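Local coordinates for protein rutinosidase (Aspergillus niger, PDB 6I1A) that is a secreted family 5 glycoside hydrolase that releases the disaccharide rutinose from its glycosides and may also act as an exo-1,3-beta-glucanase, at residues A340-N345 / G352-Y357. Sequence-based numbering, arbitrary orientation.
Sequences AKFTGN and GEQKDY. With NAG (2-acetamido-2-deoxy-beta-D-glucopyranose), chain G; EDO (1,2-ethanediol), chain U.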
# COMPACT_ATOMS: atom_id res chain seq x y z
N ALA A 340 -17.28 -14.82 -14.36
CA ALA A 340 -17.56 -16.00 -15.20
C ALA A 340 -17.50 -15.65 -16.68
O ALA A 340 -16.84 -16.44 -17.44
CB ALA A 340 -18.93 -16.52 -14.86
N LYS A 341 -18.13 -14.58 -17.10
CA LYS A 341 -18.33 -14.26 -18.52
C LYS A 341 -18.01 -12.80 -18.71
O LYS A 341 -18.65 -11.95 -18.11
CB LYS A 341 -19.79 -14.59 -18.87
CG LYS A 341 -20.03 -15.13 -20.24
CD LYS A 341 -21.28 -15.96 -20.18
CE LYS A 341 -21.58 -16.59 -21.49
NZ LYS A 341 -23.02 -16.81 -21.60
N PHE A 342 -17.04 -12.46 -19.57
CA PHE A 342 -16.54 -11.11 -19.75
C PHE A 342 -16.12 -10.94 -21.20
O PHE A 342 -15.27 -11.77 -21.65
CB PHE A 342 -15.36 -10.91 -18.80
CG PHE A 342 -14.86 -9.51 -18.68
CD1 PHE A 342 -14.17 -8.91 -19.74
CD2 PHE A 342 -14.92 -8.79 -17.49
CE1 PHE A 342 -13.65 -7.65 -19.61
CE2 PHE A 342 -14.37 -7.55 -17.36
CZ PHE A 342 -13.75 -6.94 -18.42
N THR A 343 -16.72 -10.00 -21.90
CA THR A 343 -16.37 -9.76 -23.34
C THR A 343 -15.83 -8.37 -23.56
O THR A 343 -15.50 -8.05 -24.77
CB THR A 343 -17.53 -10.08 -24.25
OG1 THR A 343 -18.57 -9.21 -23.84
CG2 THR A 343 -17.90 -11.53 -24.16
N GLY A 344 -15.60 -7.56 -22.54
CA GLY A 344 -15.07 -6.22 -22.62
C GLY A 344 -13.74 -6.20 -23.35
O GLY A 344 -12.87 -7.01 -23.02
N ASN A 345 -13.57 -5.27 -24.26
CA ASN A 345 -12.34 -5.31 -25.10
C ASN A 345 -11.48 -4.09 -24.82
O ASN A 345 -10.57 -3.78 -25.66
CB ASN A 345 -12.77 -5.52 -26.53
CG ASN A 345 -13.59 -4.36 -27.05
OD1 ASN A 345 -13.64 -3.30 -26.46
ND2 ASN A 345 -14.18 -4.55 -28.20
N GLY A 352 -2.92 -7.69 -25.39
CA GLY A 352 -4.28 -8.21 -25.29
C GLY A 352 -5.24 -7.19 -24.74
O GLY A 352 -4.97 -6.00 -24.66
N GLU A 353 -6.41 -7.74 -24.43
CA GLU A 353 -7.56 -6.91 -23.99
C GLU A 353 -8.11 -7.48 -22.68
O GLU A 353 -7.78 -8.59 -22.31
CB GLU A 353 -8.65 -6.95 -25.06
CG GLU A 353 -8.25 -6.24 -26.34
CD GLU A 353 -9.25 -6.41 -27.46
OE1 GLU A 353 -10.09 -7.34 -27.40
OE2 GLU A 353 -9.14 -5.64 -28.40
N GLN A 354 -8.99 -6.71 -22.02
CA GLN A 354 -9.49 -7.21 -20.71
C GLN A 354 -10.15 -8.58 -20.84
O GLN A 354 -9.98 -9.43 -19.97
CB GLN A 354 -10.38 -6.19 -20.03
CG GLN A 354 -9.60 -5.01 -19.51
CD GLN A 354 -10.41 -4.10 -18.62
OE1 GLN A 354 -11.57 -3.83 -18.86
NE2 GLN A 354 -9.81 -3.69 -17.52
N LYS A 355 -10.90 -8.86 -21.90
CA LYS A 355 -11.51 -10.17 -22.03
C LYS A 355 -10.53 -11.34 -21.99
O LYS A 355 -10.93 -12.44 -21.63
CB LYS A 355 -12.43 -10.26 -23.25
CG LYS A 355 -11.72 -10.15 -24.59
CD LYS A 355 -12.64 -10.28 -25.78
CE LYS A 355 -11.91 -10.02 -27.08
NZ LYS A 355 -10.64 -10.80 -27.14
N ASP A 356 -9.26 -11.12 -22.31
CA ASP A 356 -8.26 -12.19 -22.24
C ASP A 356 -7.88 -12.55 -20.78
O ASP A 356 -7.39 -13.65 -20.58
CB ASP A 356 -7.00 -11.75 -23.00
CG ASP A 356 -7.25 -11.55 -24.51
OD1 ASP A 356 -7.95 -12.36 -25.07
OD2 ASP A 356 -6.77 -10.55 -25.01
N TYR A 357 -8.11 -11.64 -19.82
CA TYR A 357 -7.62 -11.79 -18.43
C TYR A 357 -8.79 -11.88 -17.44
O TYR A 357 -8.50 -12.32 -16.33
CB TYR A 357 -6.72 -10.62 -18.02
CG TYR A 357 -5.49 -10.50 -18.93
CD1 TYR A 357 -5.54 -9.74 -20.08
CD2 TYR A 357 -4.32 -11.19 -18.63
CE1 TYR A 357 -4.42 -9.63 -20.90
CE2 TYR A 357 -3.20 -11.11 -19.45
CZ TYR A 357 -3.27 -10.33 -20.57
OH TYR A 357 -2.14 -10.24 -21.35
C1 NAG G . -14.96 -3.47 -28.80
C2 NAG G . -14.37 -3.07 -30.15
C3 NAG G . -15.29 -2.08 -30.82
C4 NAG G . -16.65 -2.65 -30.95
C5 NAG G . -17.10 -2.96 -29.52
C6 NAG G . -18.50 -3.51 -29.40
C7 NAG G . -11.92 -3.15 -30.06
C8 NAG G . -12.02 -4.46 -30.78
N2 NAG G . -13.05 -2.42 -29.89
O3 NAG G . -14.72 -1.75 -32.10
O4 NAG G . -17.59 -1.66 -31.51
O5 NAG G . -16.20 -3.99 -29.05
O6 NAG G . -18.63 -4.63 -30.28
O7 NAG G . -10.87 -2.83 -29.53
C1 EDO U . -12.03 -3.70 -14.33
O1 EDO U . -11.86 -2.60 -15.21
C2 EDO U . -12.72 -4.90 -14.95
O2 EDO U . -14.18 -4.81 -14.99
O HOH W 1 -8.39 -3.14 -27.38
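The backbones of 340-345 and 352-357 meet through Gly-344 and Lys-355, where Lys-355 N gives a weak, bent hydrogen bond to Gly-344 O (2.9 Å). The contact closes the loop after strand 334-337 of this TIM-barrel enzyme against the start of the short helix 355-358. Phe-342 carries the hydrophobic part. With CG anti to the backbone N (chi1 -170°), its buried ring reaches the second segment. Phe-342 CE1 lies 3.6 Å from Gln-354 CB, and Phe-342 CD1 lies 3.7 Å from Lys-355 CA. Gln-354 OE1 sits in plane at the ring edge, and the ring and amide planes are 78° apart. Trp-358 also stacks on this ring. Gln-354 NE2 donates to O1 of a bound 1,2-ethanediol (3.3 Å) and is also hydrogen-bonded to Gln-307 OE1.

Asn-345 bears an N-linked glycan through ND2. Its CB packs 3.4 Å from Glu-353 OE1. One water bridges Asn-345 O and Glu-353 OE2. Glu-353 OE1 also forms a salt bridge with Lys-355 NZ; a longer ion pair links this amine to Asp-356. Lys-355 CB packs 3.3 Å from Gly-344 O, and its chain continues past Thr-343 O. Asp-356 folds back to accept the backbone N-H of Glu-353, three residues earlier: Glu-353 N donates a nearly straight hydrogen bond (167°) to Asp-356 OD2, 2.9 Å away, on the anti side and somewhat out of the carboxylate plane.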